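Local coordinates for phosphoribosylaminoimidazole carboxylase, ATPase subunit (Bacillus anthracis, PDB 3V4S), which catalyses the ATP- and bicarbonate-dependent carboxylation of aminoimidazole ribonucleotide to N5-carboxyaminoimidazole ribonucleotide in purine biosynthesis, at residues E141-L146 with C185-W190; K195-I200 with F212-N217; Y285-C290 with H357-N362. All coordinates share one frame; numbering follows the deposited sequence.

Interaction 1 (E141-L146 with C185-W190); sequences EAIAEL and CILEKW. With ATP (adenosine-5'-triphosphate), chain F.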
loop_
_atom_site.group_PDB
_atom_site.type_symbol
_atom_site.label_atom_id
_atom_site.label_comp_id
_atom_site.label_asym_id
_atom_site.label_seq_id
_atom_site.Cartn_x
_atom_site.Cartn_y
_atom_site.Cartn_z
ATOM N N GLU B 141 -2.753 -20.099 47.460
ATOM C CA GLU B 141 -4.214 -20.200 47.417
ATOM C C GLU B 141 -4.745 -20.323 45.971
ATOM O O GLU B 141 -5.648 -21.131 45.701
ATOM C CB GLU B 141 -4.881 -19.006 48.100
ATOM C CG GLU B 141 -4.644 -18.877 49.589
ATOM C CD GLU B 141 -5.598 -17.881 50.237
ATOM O OE1 GLU B 141 -5.316 -17.414 51.363
ATOM O OE2 GLU B 141 -6.643 -17.565 49.624
ATOM N N ALA B 142 -4.193 -19.511 45.061
ATOM C CA ALA B 142 -4.603 -19.535 43.654
ATOM C C ALA B 142 -4.407 -20.934 43.084
ATOM O O ALA B 142 -5.311 -21.483 42.444
ATOM C CB ALA B 142 -3.844 -18.482 42.833
ATOM N N ILE B 143 -3.241 -21.519 43.322
ATOM C CA ILE B 143 -2.953 -22.865 42.836
ATOM C C ILE B 143 -3.950 -23.865 43.443
ATOM O O ILE B 143 -4.491 -24.721 42.732
ATOM C CB ILE B 143 -1.510 -23.300 43.152
ATOM C CG1 ILE B 143 -0.490 -22.508 42.298
ATOM C CG2 ILE B 143 -1.350 -24.810 42.969
ATOM C CD1 ILE B 143 0.939 -22.606 42.817
ATOM N N ALA B 144 -4.198 -23.737 44.749
ATOM C CA ALA B 144 -5.151 -24.606 45.441
ATOM C C ALA B 144 -6.552 -24.509 44.822
ATOM O O ALA B 144 -7.246 -25.518 44.696
ATOM C CB ALA B 144 -5.197 -24.284 46.935
ATOM N N GLU B 145 -6.955 -23.301 44.432
ATOM C CA GLU B 145 -8.266 -23.092 43.843
ATOM C C GLU B 145 -8.328 -23.484 42.368
ATOM O O GLU B 145 -9.346 -24.005 41.914
ATOM C CB GLU B 145 -8.732 -21.648 44.026
ATOM C CG GLU B 145 -9.121 -21.311 45.453
ATOM C CD GLU B 145 -9.636 -19.892 45.610
ATOM O OE1 GLU B 145 -9.526 -19.093 44.652
ATOM O OE2 GLU B 145 -10.147 -19.570 46.701
ATOM N N LEU B 146 -7.258 -23.253 41.615
ATOM C CA LEU B 146 -7.323 -23.483 40.160
ATOM C C LEU B 146 -6.729 -24.804 39.732
ATOM O O LEU B 146 -7.073 -25.321 38.676
ATOM C CB LEU B 146 -6.701 -22.321 39.363
ATOM C CG LEU B 146 -7.163 -20.877 39.650
ATOM C CD1 LEU B 146 -6.572 -19.906 38.625
ATOM C CD2 LEU B 146 -8.675 -20.716 39.725
ATOM N N CYS B 185 0.917 -10.581 39.413
ATOM C CA CYS B 185 0.550 -11.561 38.407
ATOM C C CYS B 185 -0.908 -11.940 38.557
ATOM O O CYS B 185 -1.528 -11.623 39.572
ATOM C CB CYS B 185 1.362 -12.836 38.616
ATOM S SG CYS B 185 3.130 -12.775 38.253
ATOM N N ILE B 186 -1.442 -12.620 37.542
ATOM C CA ILE B 186 -2.662 -13.383 37.695
ATOM C C ILE B 186 -2.300 -14.820 37.397
ATOM O O ILE B 186 -1.460 -15.101 36.516
ATOM C CB ILE B 186 -3.832 -12.944 36.755
ATOM C CG1 ILE B 186 -3.389 -12.810 35.286
ATOM C CG2 ILE B 186 -4.483 -11.652 37.236
ATOM C CD1 ILE B 186 -4.551 -12.750 34.301
ATOM N N LEU B 187 -2.896 -15.727 38.158
ATOM C CA LEU B 187 -2.904 -17.118 37.776
ATOM C C LEU B 187 -4.234 -17.408 37.089
ATOM O O LEU B 187 -5.289 -17.002 37.570
ATOM C CB LEU B 187 -2.704 -18.036 38.976
ATOM C CG LEU B 187 -2.525 -19.527 38.632
ATOM C CD1 LEU B 187 -1.146 -19.771 38.044
ATOM C CD2 LEU B 187 -2.740 -20.407 39.869
ATOM N N GLU B 188 -4.172 -18.086 35.944
ATOM C CA GLU B 188 -5.383 -18.473 35.240
ATOM C C GLU B 188 -5.309 -19.918 34.776
ATOM O O GLU B 188 -4.220 -20.449 34.503
ATOM C CB GLU B 188 -5.659 -17.530 34.060
ATOM C CG GLU B 188 -4.637 -17.632 32.936
ATOM C CD GLU B 188 -4.958 -16.715 31.755
ATOM O OE1 GLU B 188 -5.558 -15.635 31.952
ATOM O OE2 GLU B 188 -4.570 -17.084 30.636
ATOM N N LYS B 189 -6.475 -20.554 34.699
ATOM C CA LYS B 189 -6.564 -21.924 34.199
ATOM C C LYS B 189 -6.036 -22.046 32.773
ATOM O O LYS B 189 -6.219 -21.139 31.945
ATOM C CB LYS B 189 -8.007 -22.416 34.260
ATOM C CG LYS B 189 -8.466 -22.737 35.671
ATOM C CD LYS B 189 -9.881 -23.294 35.685
ATOM C CE LYS B 189 -10.348 -23.576 37.111
ATOM N NZ LYS B 189 -11.797 -23.936 37.148
ATOM N N TRP B 190 -5.347 -23.149 32.515
ATOM C CA TRP B 190 -4.978 -23.558 31.171
ATOM C C TRP B 190 -6.223 -23.830 30.358
ATOM O O TRP B 190 -7.183 -24.431 30.853
ATOM C CB TRP B 190 -4.130 -24.806 31.248
ATOM C CG TRP B 190 -3.672 -25.325 29.912
ATOM C CD1 TRP B 190 -4.263 -26.320 29.138
ATOM C CD2 TRP B 190 -2.497 -24.891 29.148
ATOM N NE1 TRP B 190 -3.553 -26.523 27.977
ATOM C CE2 TRP B 190 -2.482 -25.698 27.923
ATOM C CE3 TRP B 190 -1.499 -23.951 29.346
ATOM C CZ2 TRP B 190 -1.496 -25.552 26.961
ATOM C CZ3 TRP B 190 -0.513 -23.808 28.368
ATOM C CH2 TRP B 190 -0.512 -24.591 27.204
HETATM P PG ATP F . 1.783 -10.978 23.118
HETATM O O1G ATP F . 0.639 -11.293 22.188
HETATM O O2G ATP F . 3.163 -11.030 22.496
HETATM O O3G ATP F . 1.549 -9.756 23.962
HETATM P PB ATP F . 1.752 -12.194 25.755
HETATM O O1B ATP F . 3.165 -12.020 26.233
HETATM O O2B ATP F . 0.668 -11.309 26.282
HETATM O O3B ATP F . 1.755 -12.264 24.126
HETATM P PA ATP F . -0.207 -14.280 25.990
HETATM O O1A ATP F . -0.810 -13.748 24.709
HETATM O O2A ATP F . -0.990 -14.189 27.274
HETATM O O3A ATP F . 1.286 -13.679 26.194
HETATM O "O5'" ATP F . 0.183 -15.810 25.750
HETATM C "C5'" ATP F . 1.085 -16.150 24.699
HETATM C "C4'" ATP F . 0.665 -17.532 24.223
HETATM O "O4'" ATP F . 0.716 -18.469 25.317
HETATM C "C3'" ATP F . -0.783 -17.568 23.741
HETATM O "O3'" ATP F . -0.980 -17.079 22.402
HETATM C "C2'" ATP F . -1.139 -19.031 23.962
HETATM O "O2'" ATP F . -0.677 -19.843 22.878
HETATM C "C1'" ATP F . -0.374 -19.397 25.238
HETATM N N9 ATP F . -1.298 -19.230 26.392
HETATM C C8 ATP F . -1.432 -18.126 27.164
HETATM N N7 ATP F . -2.396 -18.307 28.103
HETATM C C5 ATP F . -2.891 -19.555 27.952
HETATM C C6 ATP F . -3.916 -20.402 28.610
HETATM N N6 ATP F . -4.639 -19.955 29.666
HETATM N N1 ATP F . -4.111 -21.655 28.123
HETATM C C2 ATP F . -3.412 -22.145 27.078
HETATM N N3 ATP F . -2.475 -21.430 26.437
HETATM C C4 ATP F . -2.166 -20.158 26.818
#
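Leu187 presses into the helix from the strand, and Leu146, in the last turn of the helix, points toward the strand. The tight part is made by apolar side chains, packed on one another and on backbone. With CG anti to its backbone N (chi1 -173°), Leu187 lifts the CD2 methyl to the helix backbone, 3.7 Å from Ala142 C and beside Ile143 N. The same methyl rests against Ala142 CB, also at 3.7 Å, and slants across Ile143 CG1. Alanine suits this place because its short side chain lets the strand lie close, with the two axes 9.0 Å apart and nearly parallel. Leu146 CD1 lies 3.3 Å from Leu187 O and also against Glu188 CA, so the branched end of leucine covers the strand backbone here.

The margin at Lys189 is looser. Its chain lies alongside Leu146, CG 4.1 Å from Leu146 CB and CE near Leu146 O, while the residue as a whole is solvent-exposed, which suits a lysine.

Glu188 points the other way, from the side of the strand opposite the helix, and receives the adenine. Its OE2 accepts an almost straight bond from ATP N6 at 3.0 Å; Lys117 and Lys153 pair with the carboxylate, which would help hold it in position. Lys189 O takes a second bond from N6, more bent at 145°, and one face of the Trp190 ring packs against ATP C2, offset toward the rim of the ring. A helix backing an antiparallel sheet, whose strand 185-189 offers Glu188 and Lys189 O to the adenine amino group, is one of the two alpha/beta halves between which ATP-grasp enzymes hold the nucleotide.

Interaction 2 (K195-I200 with F212-N217); sequences KEVSVI and FPVAEN. With ATP (adenosine-5'-triphosphate), chain F.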
loop_
_atom_site.group_PDB
_atom_site.type_symbol
_atom_site.label_atom_id
_atom_site.label_comp_id
_atom_site.label_asym_id
_atom_site.label_seq_id
_atom_site.Cartn_x
_atom_site.Cartn_y
_atom_site.Cartn_z
ATOM N N LYS B 195 -7.628 -24.370 18.460
ATOM C CA LYS B 195 -6.934 -23.332 17.689
ATOM C C LYS B 195 -7.004 -21.988 18.413
ATOM O O LYS B 195 -7.928 -21.740 19.199
ATOM C CB LYS B 195 -7.553 -23.201 16.287
ATOM C CG LYS B 195 -7.170 -24.322 15.334
ATOM C CD LYS B 195 -8.100 -24.379 14.134
ATOM C CE LYS B 195 -7.822 -25.605 13.285
ATOM N NZ LYS B 195 -6.395 -25.651 12.853
ATOM N N GLU B 196 -6.005 -21.140 18.160
ATOM C CA GLU B 196 -6.038 -19.733 18.567
ATOM C C GLU B 196 -6.477 -18.906 17.375
ATOM O O GLU B 196 -6.013 -19.127 16.260
ATOM C CB GLU B 196 -4.648 -19.240 18.952
ATOM C CG GLU B 196 -4.005 -19.979 20.097
ATOM C CD GLU B 196 -2.800 -19.235 20.606
ATOM O OE1 GLU B 196 -1.682 -19.767 20.450
ATOM O OE2 GLU B 196 -2.976 -18.116 21.132
ATOM N N VAL B 197 -7.356 -17.942 17.607
ATOM C CA VAL B 197 -7.777 -17.077 16.525
ATOM C C VAL B 197 -7.804 -15.653 17.014
ATOM O O VAL B 197 -7.820 -15.404 18.210
ATOM C CB VAL B 197 -9.164 -17.463 15.943
ATOM C CG1 VAL B 197 -9.184 -18.906 15.454
ATOM C CG2 VAL B 197 -10.283 -17.165 16.933
ATOM N N SER B 198 -7.801 -14.713 16.074
ATOM C CA SER B 198 -7.959 -13.315 16.411
ATOM C C SER B 198 -8.864 -12.626 15.416
ATOM O O SER B 198 -9.035 -13.080 14.257
ATOM C CB SER B 198 -6.602 -12.614 16.483
ATOM O OG SER B 198 -5.997 -12.548 15.205
ATOM N N VAL B 199 -9.431 -11.523 15.889
ATOM C CA VAL B 199 -10.336 -10.697 15.137
ATOM C C VAL B 199 -9.948 -9.254 15.417
ATOM O O VAL B 199 -9.729 -8.868 16.587
ATOM C CB VAL B 199 -11.792 -10.936 15.602
ATOM C CG1 VAL B 199 -12.750 -10.112 14.779
ATOM C CG2 VAL B 199 -12.161 -12.404 15.471
ATOM N N ILE B 200 -9.799 -8.480 14.338
ATOM C CA ILE B 200 -9.485 -7.063 14.426
ATOM C C ILE B 200 -10.768 -6.299 14.144
ATOM O O ILE B 200 -11.371 -6.462 13.077
ATOM C CB ILE B 200 -8.423 -6.631 13.384
ATOM C CG1 ILE B 200 -7.153 -7.510 13.421
ATOM C CG2 ILE B 200 -8.123 -5.141 13.493
ATOM C CD1 ILE B 200 -6.266 -7.396 14.628
ATOM N N PHE B 212 -12.533 -7.345 10.523
ATOM C CA PHE B 212 -11.754 -8.152 9.582
ATOM C C PHE B 212 -12.059 -9.633 9.700
ATOM O O PHE B 212 -12.615 -10.073 10.710
ATOM C CB PHE B 212 -10.257 -7.898 9.761
ATOM C CG PHE B 212 -9.805 -6.587 9.184
ATOM C CD1 PHE B 212 -9.668 -5.463 9.995
ATOM C CD2 PHE B 212 -9.543 -6.467 7.819
ATOM C CE1 PHE B 212 -9.272 -4.246 9.459
ATOM C CE2 PHE B 212 -9.135 -5.249 7.280
ATOM C CZ PHE B 212 -8.992 -4.143 8.099
ATOM N N PRO B 213 -11.691 -10.416 8.671
ATOM C CA PRO B 213 -11.853 -11.871 8.756
ATOM C C PRO B 213 -11.061 -12.501 9.913
ATOM O O PRO B 213 -9.985 -12.016 10.290
ATOM C CB PRO B 213 -11.315 -12.365 7.413
ATOM C CG PRO B 213 -11.517 -11.223 6.487
ATOM C CD PRO B 213 -11.293 -9.981 7.321
ATOM N N VAL B 214 -11.602 -13.577 10.468
ATOM C CA VAL B 214 -10.956 -14.268 11.582
ATOM C C VAL B 214 -9.679 -14.937 11.082
ATOM O O VAL B 214 -9.691 -15.619 10.067
ATOM C CB VAL B 214 -11.899 -15.324 12.209
ATOM C CG1 VAL B 214 -11.191 -16.075 13.326
ATOM C CG2 VAL B 214 -13.192 -14.670 12.693
ATOM N N ALA B 215 -8.585 -14.721 11.809
ATOM C CA ALA B 215 -7.290 -15.286 11.484
ATOM C C ALA B 215 -6.991 -16.404 12.449
ATOM O O ALA B 215 -7.270 -16.285 13.640
ATOM C CB ALA B 215 -6.210 -14.218 11.604
ATOM N N GLU B 216 -6.427 -17.488 11.934
ATOM C CA GLU B 216 -5.934 -18.563 12.779
ATOM C C GLU B 216 -4.450 -18.330 13.026
ATOM O O GLU B 216 -3.653 -18.229 12.067
ATOM C CB GLU B 216 -6.164 -19.912 12.104
ATOM C CG GLU B 216 -5.459 -21.065 12.774
ATOM C CD GLU B 216 -5.474 -22.318 11.935
ATOM O OE1 GLU B 216 -6.217 -22.382 10.920
ATOM O OE2 GLU B 216 -4.712 -23.231 12.295
ATOM N N ASN B 217 -4.082 -18.245 14.304
ATOM C CA ASN B 217 -2.733 -17.859 14.690
ATOM C C ASN B 217 -1.903 -19.005 15.255
ATOM O O ASN B 217 -2.372 -19.802 16.076
ATOM C CB ASN B 217 -2.786 -16.694 15.682
ATOM C CG ASN B 217 -3.421 -15.456 15.081
ATOM O OD1 ASN B 217 -3.169 -15.110 13.906
ATOM N ND2 ASN B 217 -4.254 -14.777 15.873
HETATM P PG ATP F . 1.783 -10.978 23.118
HETATM O O1G ATP F . 0.639 -11.293 22.188
HETATM O O2G ATP F . 3.163 -11.030 22.496
HETATM O O3G ATP F . 1.549 -9.756 23.962
HETATM P PB ATP F . 1.752 -12.194 25.755
HETATM O O1B ATP F . 3.165 -12.020 26.233
HETATM O O2B ATP F . 0.668 -11.309 26.282
HETATM O O3B ATP F . 1.755 -12.264 24.126
HETATM P PA ATP F . -0.207 -14.280 25.990
HETATM O O1A ATP F . -0.810 -13.748 24.709
HETATM O O2A ATP F . -0.990 -14.189 27.274
HETATM O O3A ATP F . 1.286 -13.679 26.194
HETATM O "O5'" ATP F . 0.183 -15.810 25.750
HETATM C "C5'" ATP F . 1.085 -16.150 24.699
HETATM C "C4'" ATP F . 0.665 -17.532 24.223
HETATM O "O4'" ATP F . 0.716 -18.469 25.317
HETATM C "C3'" ATP F . -0.783 -17.568 23.741
HETATM O "O3'" ATP F . -0.980 -17.079 22.402
HETATM C "C2'" ATP F . -1.139 -19.031 23.962
HETATM O "O2'" ATP F . -0.677 -19.843 22.878
HETATM C "C1'" ATP F . -0.374 -19.397 25.238
HETATM N N9 ATP F . -1.298 -19.230 26.392
HETATM C C8 ATP F . -1.432 -18.126 27.164
HETATM N N7 ATP F . -2.396 -18.307 28.103
HETATM C C5 ATP F . -2.891 -19.555 27.952
HETATM C C6 ATP F . -3.916 -20.402 28.610
HETATM N N6 ATP F . -4.639 -19.955 29.666
HETATM N N1 ATP F . -4.111 -21.655 28.123
HETATM C C2 ATP F . -3.412 -22.145 27.078
HETATM N N3 ATP F . -2.475 -21.430 26.437
HETATM C C4 ATP F . -2.166 -20.158 26.818
HETATM O O HOH W 1 -3.757 -22.199 16.367
HETATM O O HOH W 2 -8.843 -10.030 11.848
#
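Ser198 holds OG between its backbone N and carbonyl carbon (chi1 67°), and Asn217, with chi1 -62°, turns its amide toward that hydroxyl. Asn217 ND2 therefore donates to Ser198 OG at 2.9 Å, with the oxygen almost in the amide plane. Both polar groups are buried and have further partners: Ser282 meets the serine OG, and Ser227 the asparagine OD1.

The backbones of the two strands are joined in antiparallel fashion. Asn217 N gives to Glu196 O, Ser198 N to Ala215 O, Ala215 N returns the bond to Ser198 O at 3.0 Å, and Phe212 N closes the far end on Ile200 O. Single waters also bridge Glu196 N to Asn217 O and Ile200 N to Pro213 O.

On the same face as Ser198 and Asn217, Glu196 extends to the nucleotide. ATP O2' donates to OE1 and O3' to OE2, each at 2.6 Å, so a carboxylate with two oxygens fits the ribose diol; His219 also bonds OE1. Across the sheet, Lys195 bends at its last torsion so that NZ meets Glu216 OE2 at 3.0 Å from above the carboxylate plane, and Arg232 shares that oxygen. Branched valines, common in strands, pack on the Val197 side, Val197 CB to Val214 CG1 at 3.6 Å, and Ile200 meets the Phe212 ring.

The hairpin lies mid-sheet, flanked by strand 256-264 beyond 195-200 and strand 223-229 beyond 212-217, while helix 235-251 packs on Val199 and Val214.

Interaction 3 (Y285-C290 with H357-N362); sequences YTQDAC and HVNILN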
loop_
_atom_site.group_PDB
_atom_site.type_symbol
_atom_site.label_atom_id
_atom_site.label_comp_id
_atom_site.label_asym_id
_atom_site.label_seq_id
_atom_site.Cartn_x
_atom_site.Cartn_y
_atom_site.Cartn_z
ATOM N N TYR B 285 -1.709 -9.470 7.698
ATOM C CA TYR B 285 -2.219 -10.094 6.454
ATOM C C TYR B 285 -3.081 -9.118 5.639
ATOM O O TYR B 285 -3.115 -9.211 4.421
ATOM C CB TYR B 285 -3.009 -11.395 6.731
ATOM C CG TYR B 285 -4.432 -11.167 7.208
ATOM C CD1 TYR B 285 -4.735 -11.105 8.582
ATOM C CD2 TYR B 285 -5.479 -10.982 6.298
ATOM C CE1 TYR B 285 -6.043 -10.892 9.019
ATOM C CE2 TYR B 285 -6.777 -10.775 6.730
ATOM C CZ TYR B 285 -7.050 -10.734 8.087
ATOM O OH TYR B 285 -8.336 -10.496 8.505
ATOM N N THR B 286 -3.777 -8.199 6.315
ATOM C CA THR B 286 -4.696 -7.269 5.664
ATOM C C THR B 286 -4.031 -6.338 4.627
ATOM O O THR B 286 -4.720 -5.750 3.814
ATOM C CB THR B 286 -5.451 -6.383 6.684
ATOM O OG1 THR B 286 -4.516 -5.541 7.396
ATOM C CG2 THR B 286 -6.273 -7.249 7.679
ATOM N N GLN B 287 -2.712 -6.189 4.683
ATOM C CA GLN B 287 -2.005 -5.238 3.816
ATOM C C GLN B 287 -2.074 -5.705 2.374
ATOM O O GLN B 287 -2.135 -4.895 1.474
ATOM C CB GLN B 287 -0.534 -5.129 4.209
ATOM C CG GLN B 287 -0.252 -4.420 5.530
ATOM C CD GLN B 287 1.238 -4.189 5.697
ATOM O OE1 GLN B 287 2.017 -5.144 5.772
ATOM N NE2 GLN B 287 1.650 -2.934 5.706
ATOM N N ASP B 288 -2.067 -7.023 2.182
ATOM C CA ASP B 288 -2.053 -7.628 0.859
ATOM C C ASP B 288 -3.292 -8.435 0.503
ATOM O O ASP B 288 -3.520 -8.686 -0.676
ATOM C CB ASP B 288 -0.788 -8.484 0.698
ATOM C CG ASP B 288 0.473 -7.652 0.818
ATOM O OD1 ASP B 288 0.650 -6.743 -0.019
ATOM O OD2 ASP B 288 1.260 -7.858 1.756
ATOM N N ALA B 289 -4.092 -8.836 1.501
ATOM C CA ALA B 289 -5.209 -9.775 1.248
ATOM C C ALA B 289 -6.606 -9.174 1.409
ATOM O O ALA B 289 -7.603 -9.769 0.972
ATOM C CB ALA B 289 -5.075 -11.030 2.100
ATOM N N CYS B 290 -6.686 -7.991 1.999
ATOM C CA CYS B 290 -7.994 -7.350 2.173
ATOM C C CYS B 290 -8.159 -6.130 1.326
ATOM O O CYS B 290 -7.185 -5.547 0.847
ATOM C CB CYS B 290 -8.260 -6.997 3.643
ATOM S SG CYS B 290 -8.474 -8.451 4.665
ATOM N N HIS B 357 7.605 -9.019 7.898
ATOM C CA HIS B 357 6.722 -10.158 7.671
ATOM C C HIS B 357 6.549 -10.385 6.207
ATOM O O HIS B 357 6.772 -9.476 5.395
ATOM C CB HIS B 357 5.358 -9.948 8.337
ATOM C CG HIS B 357 4.594 -8.762 7.814
ATOM N ND1 HIS B 357 4.747 -7.522 8.325
ATOM C CD2 HIS B 357 3.625 -8.661 6.811
ATOM C CE1 HIS B 357 3.926 -6.671 7.695
ATOM N NE2 HIS B 357 3.235 -7.367 6.762
ATOM N N VAL B 358 6.143 -11.595 5.848
ATOM C CA VAL B 358 5.823 -11.896 4.471
ATOM C C VAL B 358 4.388 -12.430 4.372
ATOM O O VAL B 358 4.010 -13.356 5.108
ATOM C CB VAL B 358 6.862 -12.848 3.838
ATOM C CG1 VAL B 358 7.123 -14.058 4.731
ATOM C CG2 VAL B 358 6.405 -13.279 2.453
ATOM N N ASN B 359 3.579 -11.829 3.498
ATOM C CA ASN B 359 2.219 -12.332 3.251
ATOM C C ASN B 359 2.255 -13.230 2.026
ATOM O O ASN B 359 2.603 -12.778 0.935
ATOM C CB ASN B 359 1.220 -11.191 3.055
ATOM C CG ASN B 359 0.961 -10.411 4.334
ATOM O OD1 ASN B 359 0.883 -10.993 5.419
ATOM N ND2 ASN B 359 0.793 -9.085 4.209
ATOM N N ILE B 360 1.930 -14.508 2.225
ATOM C CA ILE B 360 1.940 -15.500 1.152
ATOM C C ILE B 360 0.508 -15.681 0.656
ATOM O O ILE B 360 -0.342 -16.238 1.364
ATOM C CB ILE B 360 2.558 -16.841 1.611
ATOM C CG1 ILE B 360 3.948 -16.616 2.212
ATOM C CG2 ILE B 360 2.652 -17.831 0.444
ATOM C CD1 ILE B 360 4.625 -17.862 2.756
ATOM N N LEU B 361 0.228 -15.173 -0.542
ATOM C CA LEU B 361 -1.117 -15.251 -1.086
ATOM C C LEU B 361 -1.247 -16.456 -2.007
ATOM O O LEU B 361 -0.369 -16.727 -2.829
ATOM C CB LEU B 361 -1.490 -13.986 -1.873
ATOM C CG LEU B 361 -1.347 -12.566 -1.300
ATOM C CD1 LEU B 361 -2.279 -11.632 -2.055
ATOM C CD2 LEU B 361 -1.620 -12.463 0.181
ATOM N N ASN B 362 -2.364 -17.154 -1.891
ATOM C CA ASN B 362 -2.634 -18.279 -2.763
ATOM C C ASN B 362 -4.103 -18.619 -2.695
ATOM O O ASN B 362 -4.723 -18.433 -1.648
ATOM C CB ASN B 362 -1.786 -19.485 -2.363
ATOM C CG ASN B 362 -1.662 -20.494 -3.484
ATOM O OD1 ASN B 362 -2.597 -21.250 -3.763
ATOM N ND2 ASN B 362 -0.509 -20.513 -4.133
#
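A short, weakly bonded helical turn, 286-289, leans on strand 354-361, whose first residue, Lys354, lines the carbonate pocket. Gln287 and His357 meet through polar ends: His357, its CG set between the backbone N and the carbonyl carbon, presents NE2 to Gln287 and donates to OE1 at 2.7 Å. The oxygen lies in the ring plane, but the bond is bent to 131°. The imidazole is also fixed by Tyr344 at ND1 and by ring stacking with His342 and His284, while Gln287 NE2 bonds Glu35 of the second subunit; glutamine can thus serve both partners with one amide.

One residue along the turn, Asp288 aims its carboxylate at Asn359. Asn359 ND2 gives a nearly straight bond to Asp288 OD2, 2.8 Å away on the anti side, and the two planes stand 71° apart. His342 NE2 bonds that same OD2, and His284 O takes a further bond from ND2, so Asp288 OD2 and Asn359 ND2 each take part in two bonds.

In fold terms, the turn follows the carbonate-binding residues of the ATP-grasp region and sits against a strand of the C-terminal family region. His357, Asn359 and Leu361 all direct their side chains to the turn, as alternate positions of a strand do. Leu361 packs on the turn: CD1 lies 3.5 Å from Asp288 O, and CD2 faces Ala289 CB at 4.2 Å, where the small methyl admits the leucine.

In the fold
Followed from the N terminus, the three contacts close in series; none nests in or crosses another. Interaction 1 closes the first loop, joining helix 136-146 to a strand of the four-stranded sheet. A few residues later interaction 2 closes the short hairpin in the eight-stranded sheet. Their nearest atoms are about 8 Å apart, and ATP spans them, adenine end at interaction 1 and ribose at interaction 2. Interaction 3 closes the longest loop, on the opposite side of the chain's centre from interaction 1. It touches interaction 2 directly: Phe212 packs on Thr286 and Cys290, and Pro213 O probably bonds Tyr285 OH, joining the hairpin to the turn that leans on strand 354-361 of the same sheet.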